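Local coordinates for protein 3-dehydroquinate dehydratase (Thermus thermophilus, PDB 2UYG) that probably catalyses the trans-dehydration of 3-dehydroquinate to 3-dehydroshikimate, through an enolate intermediate, on the pathway to chorismate, working as a homododecamer, at residues 18-23 / 99-104; 31-36 / 44-49; 57-62 / 82-87; 69-74 / 132-137; 87-92 / 116-121. One frame throughout, in Å; residues are numbered along the deposited sequence.

Overall arrangement
Contacts 2 to 5 build the body of a flavodoxin-like α/β fold around a five-stranded parallel sheet, and contact 1 lies beyond the C-terminal ends of the strands, at the predicted active site. Contact 2 (31-36 / 44-49) and contact 4 (69-74 / 132-137), with centres about 10 Å apart, pack helices 26-39 and 129-140 on one face. Contact 3 (57-62 / 82-87) and contact 5 (87-92 / 116-121), with centres about 9 Å apart, share Ala87 and helix 82-89 on the other. Along the chain, contact 2 closes before contact 3 opens, while contacts 3 and 4 interleave. Contact 1 (18-23 / 99-104) touches contact 4 where His99 meets Asn73, which places strand 69-73 beside that site.

Contact 1. Residues 18-23 / 99-104; sequences PEVYGR and HLTNLH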
# COMPACT_ATOMS: atom_id res chain seq x y z
N PRO A 18 20.34 11.24 -25.88
CA PRO A 18 21.46 12.18 -25.63
C PRO A 18 21.38 13.04 -24.35
O PRO A 18 22.39 13.71 -23.95
CB PRO A 18 21.29 13.19 -26.81
CG PRO A 18 19.66 13.41 -26.77
CD PRO A 18 19.10 12.03 -26.08
N GLU A 19 20.17 13.13 -23.79
CA GLU A 19 19.90 13.96 -22.63
C GLU A 19 19.82 13.00 -21.46
O GLU A 19 20.19 13.40 -20.34
CB GLU A 19 18.58 14.77 -22.79
CG GLU A 19 18.72 16.29 -22.57
CD GLU A 19 19.19 16.69 -21.16
OE1 GLU A 19 18.50 16.35 -20.17
OE2 GLU A 19 20.25 17.38 -21.04
N VAL A 20 19.39 11.75 -21.70
CA VAL A 20 19.52 10.71 -20.65
C VAL A 20 20.97 10.32 -20.38
O VAL A 20 21.43 10.62 -19.30
CB VAL A 20 18.57 9.46 -20.80
CG1 VAL A 20 18.79 8.50 -19.66
CG2 VAL A 20 17.13 9.88 -20.75
N TYR A 21 21.70 9.71 -21.31
CA TYR A 21 23.03 9.14 -20.98
C TYR A 21 24.34 9.92 -21.34
O TYR A 21 25.34 9.86 -20.57
CB TYR A 21 23.10 7.72 -21.51
CG TYR A 21 22.13 6.80 -20.85
CD1 TYR A 21 20.95 6.42 -21.51
CD2 TYR A 21 22.35 6.33 -19.56
CE1 TYR A 21 20.00 5.57 -20.89
CE2 TYR A 21 21.41 5.47 -18.93
CZ TYR A 21 20.25 5.09 -19.61
OH TYR A 21 19.32 4.22 -19.01
N GLY A 22 24.32 10.67 -22.45
CA GLY A 22 25.48 11.38 -22.96
C GLY A 22 25.95 10.80 -24.31
O GLY A 22 25.29 9.98 -24.91
N ARG A 23 27.13 11.21 -24.76
CA ARG A 23 27.63 10.78 -26.07
C ARG A 23 28.76 9.76 -25.89
O ARG A 23 29.06 9.02 -26.83
CB ARG A 23 28.03 11.99 -26.95
CG ARG A 23 28.95 13.10 -26.29
CD ARG A 23 28.65 14.62 -26.76
NE ARG A 23 29.07 14.86 -28.15
CZ ARG A 23 29.34 16.05 -28.71
NH1 ARG A 23 29.26 17.19 -28.02
NH2 ARG A 23 29.71 16.11 -29.98
N HIS A 99 26.50 4.70 -11.05
CA HIS A 99 25.54 4.87 -12.18
C HIS A 99 25.83 6.19 -12.84
O HIS A 99 26.11 7.14 -12.13
CB HIS A 99 24.08 4.91 -11.73
CG HIS A 99 23.71 3.80 -10.82
ND1 HIS A 99 23.21 2.60 -11.28
CD2 HIS A 99 23.86 3.67 -9.48
CE1 HIS A 99 23.00 1.81 -10.25
NE2 HIS A 99 23.39 2.43 -9.14
N LEU A 100 25.72 6.24 -14.15
CA LEU A 100 25.92 7.42 -14.93
C LEU A 100 24.92 8.50 -14.61
O LEU A 100 25.28 9.66 -14.52
CB LEU A 100 25.73 7.10 -16.41
CG LEU A 100 26.77 6.08 -16.91
CD1 LEU A 100 26.11 5.31 -18.03
CD2 LEU A 100 28.02 6.79 -17.35
N THR A 101 23.66 8.08 -14.48
CA THR A 101 22.53 8.98 -14.33
C THR A 101 22.10 9.00 -12.92
O THR A 101 22.45 8.13 -12.14
CB THR A 101 21.25 8.54 -15.16
OG1 THR A 101 20.78 7.24 -14.75
CG2 THR A 101 21.53 8.45 -16.61
N ASN A 102 21.29 10.01 -12.60
CA ASN A 102 20.76 10.20 -11.27
C ASN A 102 19.48 9.39 -11.21
O ASN A 102 18.44 9.77 -11.81
CB ASN A 102 20.42 11.68 -11.04
CG ASN A 102 19.88 11.94 -9.63
OD1 ASN A 102 19.48 11.01 -8.92
ND2 ASN A 102 19.90 13.19 -9.22
N LEU A 103 19.54 8.29 -10.48
CA LEU A 103 18.43 7.35 -10.37
C LEU A 103 17.11 7.96 -9.81
O LEU A 103 16.03 7.42 -10.04
CB LEU A 103 18.84 6.20 -9.48
CG LEU A 103 20.01 5.41 -10.11
CD1 LEU A 103 20.25 4.20 -9.25
CD2 LEU A 103 19.80 5.10 -11.59
N HIS A 104 17.23 9.08 -9.14
CA HIS A 104 16.14 9.69 -8.43
C HIS A 104 15.39 10.72 -9.21
O HIS A 104 14.48 11.26 -8.69
CB HIS A 104 16.67 10.29 -7.12
CG HIS A 104 17.31 9.27 -6.28
ND1 HIS A 104 18.67 9.23 -6.07
CD2 HIS A 104 16.80 8.17 -5.68
CE1 HIS A 104 18.97 8.20 -5.30
NE2 HIS A 104 17.85 7.51 -5.09
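Thr101 packs its methyl against Tyr21 and Val20. CG2 approaches the tyrosine ring obliquely, 3.7 Å from Tyr21 CD2 and 3.8 Å from Tyr21 CE2, and it also reaches to 3.5 Å from Val20 O. Threonine suits the place because its two branches do different work: with chi1 at 60° OG1 lies between the backbone N and the carbonyl carbon, where it bonds to Arg106, and CG2 is left to meet the loop. Leu100 adds a looser touch, its CD1 standing 4.2 Å from Tyr21 CD2, and the two side chains cross at about a right angle. Within the loop, Val20 CG1 lies 3.4 Å above the plane of the Tyr21 ring, toward its rim, so a branched aliphatic residue steadies the aromatic one. The ring is further held by its OH, bonded to Arg106, and by a cation-pi contact with Arg16, while Asp86 of a third subunit packs on it. Away from this cluster the packing thins out: Pro18, Glu19 and Arg23 are exposed to solvent, and no hydrogen bond ties the two loops directly. The lid-like loop 18-23 meeting the loop after strand 95-99 is characteristic of the type II dehydroquinase active site, where Tyr21 is the predicted proton acceptor, His99 the predicted proton donor, and Leu100 and Thr101 are predicted to bind substrate.

Contact 2. Residues 31-36 / 44-49; sequences ALCEAW and VVFRQT
Val44, the first residue of its strand, presses both methyls against the backbone of helix 26-39. CG2 comes to 3.5 Å from Glu34 CA, while CG1 reaches 3.7 Å from Cys33 O; valine's two short branches reach the helix backbone directly. Val45 turns to the other side of the strand, as alternation requires. Phe46 is back on the helix side: its CG is anti to the backbone N (chi1 -170°), which carries the ring up toward Cys33. The sulfur meets the ring at its edge, with Cys33 SG 3.9 Å from Phe46 CE1 and 75° off the ring normal, a sulfur-aromatic contact well suited to a small, polarisable side chain in a buried place. Leu26, Leu29 and Ile4 also touch the ring. Arg47 faces the opposite way again, onto Trp58 of helix 52-61, and Gln48 returns to bond through NE2 with Gly7 O. The helix and strand segments run nearly antiparallel, at 164° with axes 8.2 Å apart, as expected of the beta-alpha-beta crossover formed by strand 2-6, helix 26-39 and strand 44-48 in this flavodoxin-like fold.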
# COMPACT_ATOMS: atom_id res chain seq x y z
N ALA A 31 38.51 3.58 -21.61
CA ALA A 31 39.79 4.21 -21.87
C ALA A 31 39.97 5.28 -20.81
O ALA A 31 41.01 5.37 -20.23
CB ALA A 31 39.87 4.79 -23.32
N LEU A 32 38.89 6.02 -20.50
CA LEU A 32 38.87 6.98 -19.42
C LEU A 32 39.19 6.33 -18.06
O LEU A 32 40.01 6.82 -17.30
CB LEU A 32 37.50 7.59 -19.35
CG LEU A 32 37.17 8.97 -19.91
CD1 LEU A 32 38.25 9.60 -20.71
CD2 LEU A 32 35.82 8.91 -20.60
N CYS A 33 38.53 5.22 -17.77
CA CYS A 33 38.79 4.54 -16.55
C CYS A 33 40.26 4.06 -16.47
O CYS A 33 40.85 4.18 -15.41
CB CYS A 33 37.82 3.37 -16.35
SG CYS A 33 36.05 3.74 -16.08
N GLU A 34 40.84 3.51 -17.54
CA GLU A 34 42.28 3.15 -17.59
C GLU A 34 43.16 4.37 -17.26
O GLU A 34 44.10 4.25 -16.48
CB GLU A 34 42.70 2.56 -18.97
CG GLU A 34 43.92 3.24 -19.70
CD GLU A 34 43.64 3.81 -21.13
OE1 GLU A 34 43.70 3.02 -22.14
OE2 GLU A 34 43.40 5.05 -21.28
N ALA A 35 42.87 5.52 -17.84
CA ALA A 35 43.75 6.65 -17.67
C ALA A 35 43.58 7.19 -16.23
O ALA A 35 44.56 7.59 -15.57
CB ALA A 35 43.45 7.74 -18.75
N TRP A 36 42.37 7.15 -15.69
CA TRP A 36 42.15 7.62 -14.33
C TRP A 36 42.83 6.73 -13.32
O TRP A 36 43.43 7.18 -12.31
CB TRP A 36 40.65 7.68 -14.01
CG TRP A 36 39.94 8.82 -14.65
CD1 TRP A 36 40.45 10.09 -14.87
CD2 TRP A 36 38.62 8.82 -15.21
NE1 TRP A 36 39.52 10.86 -15.51
CE2 TRP A 36 38.39 10.13 -15.74
CE3 TRP A 36 37.58 7.87 -15.27
CZ2 TRP A 36 37.17 10.50 -16.34
CZ3 TRP A 36 36.37 8.25 -15.89
CH2 TRP A 36 36.19 9.55 -16.44
N VAL A 44 43.52 -0.99 -13.74
CA VAL A 44 42.11 -1.34 -13.99
C VAL A 44 41.85 -2.39 -15.06
O VAL A 44 42.49 -2.42 -16.08
CB VAL A 44 41.15 -0.05 -14.27
CG1 VAL A 44 41.45 1.10 -13.39
CG2 VAL A 44 41.24 0.42 -15.58
N VAL A 45 40.78 -3.16 -14.85
CA VAL A 45 40.20 -4.01 -15.89
C VAL A 45 38.72 -3.81 -15.89
O VAL A 45 38.04 -3.78 -14.82
CB VAL A 45 40.56 -5.49 -15.63
CG1 VAL A 45 40.47 -5.71 -14.24
CG2 VAL A 45 39.68 -6.47 -16.33
N PHE A 46 38.22 -3.74 -17.09
CA PHE A 46 36.89 -3.24 -17.36
C PHE A 46 36.15 -4.28 -18.16
O PHE A 46 36.63 -4.68 -19.18
CB PHE A 46 37.05 -1.96 -18.24
CG PHE A 46 35.76 -1.16 -18.42
CD1 PHE A 46 35.53 -0.04 -17.69
CD2 PHE A 46 34.85 -1.50 -19.41
CE1 PHE A 46 34.42 0.70 -17.86
CE2 PHE A 46 33.69 -0.77 -19.59
CZ PHE A 46 33.48 0.34 -18.82
N ARG A 47 34.96 -4.67 -17.74
CA ARG A 47 34.17 -5.69 -18.40
C ARG A 47 32.63 -5.30 -18.36
O ARG A 47 32.13 -4.52 -17.44
CB ARG A 47 34.40 -7.03 -17.75
CG ARG A 47 35.83 -7.57 -17.75
CD ARG A 47 36.12 -8.84 -16.90
NE ARG A 47 37.47 -9.43 -17.19
CZ ARG A 47 38.46 -8.97 -18.14
NH1 ARG A 47 38.39 -7.84 -18.87
NH2 ARG A 47 39.57 -9.64 -18.34
N GLN A 48 31.91 -5.76 -19.37
CA GLN A 48 30.50 -5.57 -19.53
C GLN A 48 29.85 -6.85 -20.07
O GLN A 48 30.48 -7.54 -20.89
CB GLN A 48 30.25 -4.46 -20.54
CG GLN A 48 28.72 -4.02 -20.58
CD GLN A 48 27.84 -4.72 -21.63
OE1 GLN A 48 28.32 -5.26 -22.59
NE2 GLN A 48 26.54 -4.79 -21.36
N THR A 49 28.60 -7.14 -19.63
CA THR A 49 27.73 -8.20 -20.17
C THR A 49 26.21 -7.86 -20.05
O THR A 49 25.74 -7.11 -19.21
CB THR A 49 28.03 -9.48 -19.39
OG1 THR A 49 27.07 -10.44 -19.68
CG2 THR A 49 27.74 -9.27 -17.84

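Contact 3. Residues 57-62 / 82-87; sequences EWVQQA and YALLDA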
# COMPACT_ATOMS: atom_id res chain seq x y z
N GLU A 57 29.10 -14.21 -11.77
CA GLU A 57 30.31 -15.00 -11.75
C GLU A 57 31.52 -14.09 -11.63
O GLU A 57 32.34 -14.34 -10.80
CB GLU A 57 30.39 -15.97 -12.94
CG GLU A 57 29.42 -17.09 -12.71
CD GLU A 57 29.41 -18.22 -13.70
OE1 GLU A 57 29.74 -18.04 -14.87
OE2 GLU A 57 28.97 -19.30 -13.26
N TRP A 58 31.56 -13.00 -12.40
CA TRP A 58 32.67 -12.06 -12.28
C TRP A 58 32.75 -11.42 -10.89
O TRP A 58 33.86 -11.21 -10.33
CB TRP A 58 32.52 -10.98 -13.31
CG TRP A 58 32.78 -11.35 -14.71
CD1 TRP A 58 33.70 -12.34 -15.17
CD2 TRP A 58 32.36 -10.63 -15.88
NE1 TRP A 58 33.76 -12.30 -16.54
CE2 TRP A 58 32.97 -11.27 -17.01
CE3 TRP A 58 31.44 -9.54 -16.11
CZ2 TRP A 58 32.64 -10.92 -18.36
CZ3 TRP A 58 31.16 -9.15 -17.41
CH2 TRP A 58 31.79 -9.80 -18.54
N VAL A 59 31.63 -11.06 -10.26
CA VAL A 59 31.85 -10.56 -8.92
C VAL A 59 32.35 -11.67 -8.05
O VAL A 59 33.33 -11.47 -7.30
CB VAL A 59 30.71 -9.60 -8.26
CG1 VAL A 59 29.85 -8.88 -9.24
CG2 VAL A 59 30.06 -10.24 -7.15
N GLN A 60 31.82 -12.88 -8.24
CA GLN A 60 32.17 -14.00 -7.33
C GLN A 60 33.66 -14.34 -7.38
O GLN A 60 34.31 -14.53 -6.30
CB GLN A 60 31.37 -15.27 -7.67
CG GLN A 60 29.94 -15.34 -7.24
CD GLN A 60 29.22 -16.60 -7.82
OE1 GLN A 60 29.79 -17.36 -8.59
NE2 GLN A 60 28.01 -16.77 -7.47
N GLN A 61 34.20 -14.45 -8.59
CA GLN A 61 35.56 -15.03 -8.81
C GLN A 61 36.58 -13.84 -8.66
O GLN A 61 37.75 -14.07 -8.61
CB GLN A 61 35.64 -15.71 -10.26
CG GLN A 61 36.51 -17.11 -10.60
CD GLN A 61 35.61 -18.48 -10.53
OE1 GLN A 61 35.22 -18.93 -9.43
NE2 GLN A 61 35.29 -19.07 -11.70
N ALA A 62 36.17 -12.57 -8.62
CA ALA A 62 37.13 -11.45 -8.66
C ALA A 62 38.34 -11.49 -7.68
O ALA A 62 39.50 -11.22 -8.07
CB ALA A 62 36.43 -10.13 -8.55
N TYR A 82 18.28 -9.72 -6.85
CA TYR A 82 18.70 -10.19 -5.59
C TYR A 82 19.75 -11.26 -5.76
O TYR A 82 20.52 -11.50 -4.84
CB TYR A 82 17.47 -10.67 -4.75
CG TYR A 82 16.43 -9.58 -4.36
CD1 TYR A 82 15.15 -9.59 -4.91
CD2 TYR A 82 16.72 -8.60 -3.40
CE1 TYR A 82 14.17 -8.67 -4.49
CE2 TYR A 82 15.78 -7.61 -3.04
CZ TYR A 82 14.51 -7.69 -3.58
OH TYR A 82 13.55 -6.76 -3.27
N ALA A 83 19.95 -11.80 -6.94
CA ALA A 83 21.02 -12.77 -7.09
C ALA A 83 22.34 -12.09 -7.14
O ALA A 83 23.35 -12.57 -6.53
CB ALA A 83 20.76 -13.77 -8.22
N LEU A 84 22.36 -10.89 -7.71
CA LEU A 84 23.56 -10.09 -7.75
C LEU A 84 23.95 -9.53 -6.38
O LEU A 84 25.13 -9.49 -6.00
CB LEU A 84 23.35 -8.97 -8.70
CG LEU A 84 24.44 -8.50 -9.65
CD1 LEU A 84 24.26 -7.01 -9.84
CD2 LEU A 84 25.87 -8.93 -9.38
N LEU A 85 22.95 -9.10 -5.63
CA LEU A 85 23.20 -8.76 -4.21
C LEU A 85 23.87 -9.91 -3.50
O LEU A 85 24.75 -9.71 -2.76
CB LEU A 85 21.87 -8.57 -3.48
CG LEU A 85 21.69 -7.78 -2.21
CD1 LEU A 85 20.53 -8.37 -1.31
CD2 LEU A 85 22.92 -7.31 -1.45
N ASP A 86 23.34 -11.10 -3.63
CA ASP A 86 23.87 -12.20 -2.83
C ASP A 86 25.33 -12.48 -3.29
O ASP A 86 26.18 -12.84 -2.50
CB ASP A 86 23.00 -13.46 -2.96
CG ASP A 86 21.91 -13.54 -1.93
OD1 ASP A 86 21.87 -12.66 -1.04
OD2 ASP A 86 20.99 -14.46 -1.91
N ALA A 87 25.59 -12.30 -4.58
CA ALA A 87 26.93 -12.49 -5.13
C ALA A 87 27.86 -11.53 -4.43
O ALA A 87 28.91 -11.96 -3.99
CB ALA A 87 26.97 -12.23 -6.57
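Val59 and Ala87 make the closest approach, Val59 CG2 resting 3.7 Å from Ala87 CB. The same methyl lies equally near the backbone, at 3.7 Å from Ala87 C, so it fits against the helix itself rather than against a long side chain. Alanine suits the place because its lone methyl leaves the helix backbone accessible to the valine. The other branch of the valine serves a second partner, Val59 CG1 standing 4.0 Å from Leu84 CD2, one turn earlier on the facing helix, where the two side chains cross at about a right angle. With the valine's chi1 at -25°, well off a staggered setting, CG1 and CG2 face Leu84 and Ala87. Leu84 gets there by length, since its CB bond does not aim at the helix but its tip swings in. Gln60 contributes only its aliphatic part, with CG 4.4 Å from Ala87 CB.

The next shell fixes these groups. Both heteroatoms of the Gln60 amide are hydrogen-bonded to the fourth subunit, NE2 to Asn9 and OE1 to Asn11 of that subunit, so this long polar residue combines an apolar stem with an interface head. Asp86, a predicted substrate ligand, pairs with Arg110 of the same neighbouring subunit. Within the chain, Ile56 lies against Ala87, and Leu55 and Pro74 against Leu84, while Val59 also reaches Leu5 of strand 2-6. The two helix segments run almost parallel, 11° apart with axes 9.5 Å from each other, as consecutive crossover helices covering one sheet face, with strand 69-73 coming between them in the chain.

Contact 4. Residues 69-74 / 132-137; sequences AIVLNP and KLALVY
Val71 meets Ala134 with both of its branches, CG1 at 3.9 Å and CG2 at 4.0 Å from Ala134 CB, so the alanine methyl sits almost evenly between the prongs of the valine. This comes from the valine's first torsion: CG1 is anti to the backbone N (chi1 172°) and CG2 anti to the carbonyl carbon, which spreads both methyls toward the helix. The two CB bonds face each other across the gap, and the smallness of alanine lets helix 129-140 settle close, with Val71 CA and Ala134 CA 6.9 Å apart. Leu135 lies beside this pair; its CB bond does not aim at the strand, but its end reaches toward it, with Leu135 CD2 4.4 Å from Val71 CG2. The contact joins the central strand to a covering helix in the three-layer α/β/α sandwich of flavodoxin-like type. Val71 also touches Val2 and Val98 on the adjoining strands, and Val98 reaches Ala134 as well, while Trp36 of helix 26-39 flanks Leu135. Further along the strand, on the same side as Val71, Asn73 bonds to Tyr131 OH through ND2, a link from this helix to a predicted substrate-binding residue. Other faces of the helix pack on the second subunit, where Leu133 meets Leu133 of that neighbouring chain.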
# COMPACT_ATOMS: atom_id res chain seq x y z
N ALA A 69 39.26 -4.78 -5.19
CA ALA A 69 38.03 -3.98 -5.13
C ALA A 69 37.28 -4.08 -6.49
O ALA A 69 37.92 -4.28 -7.52
CB ALA A 69 38.40 -2.45 -4.83
N ILE A 70 35.97 -3.94 -6.46
CA ILE A 70 35.12 -3.96 -7.66
C ILE A 70 34.31 -2.70 -7.72
O ILE A 70 33.80 -2.26 -6.71
CB ILE A 70 34.14 -5.15 -7.60
CG1 ILE A 70 34.88 -6.51 -7.63
CG2 ILE A 70 33.13 -5.09 -8.72
CD1 ILE A 70 34.10 -7.55 -6.89
N VAL A 71 34.19 -2.13 -8.93
CA VAL A 71 33.33 -1.01 -9.17
C VAL A 71 32.24 -1.59 -10.07
O VAL A 71 32.60 -2.12 -11.12
CB VAL A 71 34.14 0.12 -9.85
CG1 VAL A 71 33.27 1.22 -10.30
CG2 VAL A 71 35.24 0.64 -8.92
N LEU A 72 30.96 -1.36 -9.73
CA LEU A 72 29.87 -2.09 -10.25
C LEU A 72 28.69 -1.24 -10.62
O LEU A 72 28.13 -0.58 -9.78
CB LEU A 72 29.41 -3.10 -9.16
CG LEU A 72 28.19 -3.93 -9.48
CD1 LEU A 72 28.56 -4.78 -10.64
CD2 LEU A 72 27.80 -4.88 -8.26
N ASN A 73 28.30 -1.31 -11.89
CA ASN A 73 27.17 -0.62 -12.45
C ASN A 73 26.30 -1.76 -13.00
O ASN A 73 26.55 -2.24 -14.16
CB ASN A 73 27.54 0.34 -13.58
CG ASN A 73 26.30 1.06 -14.15
OD1 ASN A 73 25.19 0.66 -13.86
ND2 ASN A 73 26.49 2.16 -14.88
N PRO A 74 25.33 -2.22 -12.25
CA PRO A 74 24.54 -3.34 -12.78
C PRO A 74 23.56 -2.96 -13.91
O PRO A 74 22.86 -3.84 -14.41
CB PRO A 74 23.83 -3.86 -11.55
CG PRO A 74 24.56 -3.11 -10.28
CD PRO A 74 25.01 -1.88 -10.86
N LYS A 132 35.06 7.71 -12.24
CA LYS A 132 36.22 8.47 -11.67
C LYS A 132 36.21 8.55 -10.20
O LYS A 132 37.23 8.23 -9.51
CB LYS A 132 36.22 9.92 -12.17
CG LYS A 132 37.57 10.40 -12.55
CD LYS A 132 38.25 11.36 -11.66
CE LYS A 132 38.59 12.61 -12.42
NZ LYS A 132 39.96 12.91 -12.28
N LEU A 133 35.09 9.06 -9.70
CA LEU A 133 35.01 9.24 -8.28
C LEU A 133 35.14 7.93 -7.48
O LEU A 133 35.74 7.92 -6.33
CB LEU A 133 33.72 9.94 -7.82
CG LEU A 133 33.10 11.21 -8.42
CD1 LEU A 133 32.04 11.84 -7.49
CD2 LEU A 133 33.95 12.22 -9.04
N ALA A 134 34.59 6.83 -8.05
CA ALA A 134 34.76 5.51 -7.40
C ALA A 134 36.26 5.17 -7.30
O ALA A 134 36.69 4.63 -6.32
CB ALA A 134 34.03 4.40 -8.17
N LEU A 135 37.01 5.46 -8.35
CA LEU A 135 38.46 5.17 -8.36
C LEU A 135 39.24 6.00 -7.35
O LEU A 135 40.09 5.48 -6.63
CB LEU A 135 39.01 5.27 -9.77
CG LEU A 135 38.42 4.21 -10.72
CD1 LEU A 135 38.74 4.49 -12.19
CD2 LEU A 135 38.82 2.77 -10.34
N VAL A 136 38.84 7.25 -7.13
CA VAL A 136 39.53 8.07 -6.11
C VAL A 136 39.31 7.54 -4.75
O VAL A 136 40.27 7.38 -3.94
CB VAL A 136 39.22 9.62 -6.24
CG1 VAL A 136 37.86 9.83 -6.51
CG2 VAL A 136 39.57 10.39 -4.93
N TYR A 137 38.08 7.12 -4.46
CA TYR A 137 37.80 6.55 -3.15
C TYR A 137 38.65 5.29 -2.99
O TYR A 137 39.22 5.06 -1.95
CB TYR A 137 36.36 6.18 -3.01
CG TYR A 137 36.12 5.27 -1.82
CD1 TYR A 137 36.04 5.78 -0.54
CD2 TYR A 137 35.97 3.89 -1.96
CE1 TYR A 137 35.83 5.00 0.52
CE2 TYR A 137 35.73 3.10 -0.84
CZ TYR A 137 35.68 3.65 0.39
OH TYR A 137 35.47 2.89 1.56

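Contact 5. Residues 87-92 / 116-121; sequences AIRAQP and APACRG
Arg89 and Ala118 bring their CA atoms within 6.2 Å where the last turn of helix 82-89 passes the 3-10 segment 116-118, whose turn is closed by Cys119 N bonding to Ala116 O at 3.1 Å. Ala118 turns its methyl toward the helix, where it meets Ile88 and Arg89, with Leu85 touching it from one turn earlier. Ile88 CG1 is 3.5 Å from Ala118 CB, tighter than an ordinary carbon contact. Ile88 CD1 lies 3.1 Å from Ala118 O and 4.4 Å from Cys119 SG. Arg89 offers its stem, with CG 3.8 Å from the same Ala118 CB, and its chain then bends at chi2 and chi3, which folds the guanidinium back obliquely beside that methyl. In this flavodoxin-like fold the pair lies at the C-terminal end of a crossover helix, against the loop that leads into edge strand 121-124. Ile88 also packs on Leu72 and Val95 of the sheet, so a branched aliphatic residue fills the corner; an alanine here would probably take the CG1 and CD1 contacts away from Ala118 and open a gap between helix, sheet and loop. The helix end is tied down by Gln91, whose NE2 donates to Ile88 O over 2.8 Å, in the carbonyl plane and on a lone pair, while OE1 receives Leu93 N. The 3-10 segment also offers Ala116 O to Asn102 ND2 of the second subunit.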
# COMPACT_ATOMS: atom_id res chain seq x y z
N ALA A 87 25.59 -12.30 -4.58
CA ALA A 87 26.93 -12.49 -5.13
C ALA A 87 27.86 -11.53 -4.43
O ALA A 87 28.91 -11.96 -3.99
CB ALA A 87 26.97 -12.23 -6.57
N ILE A 88 27.46 -10.24 -4.30
CA ILE A 88 28.38 -9.31 -3.70
C ILE A 88 28.67 -9.60 -2.22
O ILE A 88 29.81 -9.40 -1.76
CB ILE A 88 28.12 -7.78 -4.00
CG1 ILE A 88 27.82 -7.02 -2.77
CG2 ILE A 88 27.27 -7.40 -5.27
CD1 ILE A 88 28.87 -6.10 -2.53
N ARG A 89 27.64 -10.10 -1.52
CA ARG A 89 27.75 -10.45 -0.11
C ARG A 89 28.60 -11.70 0.08
O ARG A 89 29.20 -11.88 1.13
CB ARG A 89 26.37 -10.71 0.55
CG ARG A 89 25.60 -9.44 1.08
CD ARG A 89 25.85 -9.16 2.59
NE ARG A 89 27.05 -8.30 2.92
CZ ARG A 89 28.30 -8.73 3.28
NH1 ARG A 89 29.27 -7.83 3.55
NH2 ARG A 89 28.61 -10.04 3.33
N ALA A 90 28.69 -12.55 -0.95
CA ALA A 90 29.28 -13.87 -0.80
C ALA A 90 30.75 -13.84 -1.01
O ALA A 90 31.31 -14.90 -0.98
CB ALA A 90 28.67 -14.85 -1.76
N GLN A 91 31.35 -12.65 -1.23
CA GLN A 91 32.75 -12.45 -1.56
C GLN A 91 33.38 -11.29 -0.77
O GLN A 91 32.69 -10.42 -0.26
CB GLN A 91 32.91 -12.27 -3.09
CG GLN A 91 32.28 -11.07 -3.83
CD GLN A 91 33.00 -9.83 -3.52
OE1 GLN A 91 34.21 -9.78 -3.74
NE2 GLN A 91 32.31 -8.84 -2.87
N PRO A 92 34.69 -11.30 -0.58
CA PRO A 92 35.31 -10.42 0.42
C PRO A 92 35.68 -8.95 -0.01
O PRO A 92 35.97 -8.08 0.84
CB PRO A 92 36.54 -11.26 0.83
CG PRO A 92 37.02 -11.82 -0.45
CD PRO A 92 35.69 -12.18 -1.22
N ALA A 116 22.53 -1.99 -3.52
CA ALA A 116 23.27 -0.94 -2.80
C ALA A 116 23.50 -1.26 -1.32
O ALA A 116 24.56 -0.86 -0.79
CB ALA A 116 22.65 0.54 -3.03
N PRO A 117 22.57 -1.94 -0.63
CA PRO A 117 22.78 -2.31 0.78
C PRO A 117 24.06 -3.05 1.05
O PRO A 117 24.51 -2.91 2.20
CB PRO A 117 21.54 -3.15 1.15
CG PRO A 117 20.46 -2.61 0.22
CD PRO A 117 21.19 -2.25 -1.05
N ALA A 118 24.61 -3.80 0.09
CA ALA A 118 25.82 -4.54 0.33
C ALA A 118 27.09 -3.90 -0.17
O ALA A 118 28.11 -4.46 0.02
CB ALA A 118 25.68 -5.93 -0.27
N CYS A 119 27.06 -2.72 -0.75
CA CYS A 119 28.24 -2.02 -1.23
C CYS A 119 28.84 -1.02 -0.15
O CYS A 119 28.14 -0.50 0.72
CB CYS A 119 27.83 -1.25 -2.52
SG CYS A 119 27.24 -2.32 -3.97
N ARG A 120 30.10 -0.69 -0.30
CA ARG A 120 30.72 0.36 0.48
C ARG A 120 29.91 1.61 0.28
O ARG A 120 29.59 2.29 1.20
CB ARG A 120 32.17 0.67 -0.02
CG ARG A 120 33.16 -0.16 0.54
CD ARG A 120 33.27 0.06 2.10
NE ARG A 120 34.17 -0.97 2.56
CZ ARG A 120 35.47 -0.90 2.44
NH1 ARG A 120 36.23 -1.91 2.89
NH2 ARG A 120 36.05 0.18 1.89
N GLY A 121 29.61 1.93 -0.97
CA GLY A 121 28.90 3.18 -1.21
C GLY A 121 28.35 3.22 -2.58
O GLY A 121 28.51 2.22 -3.35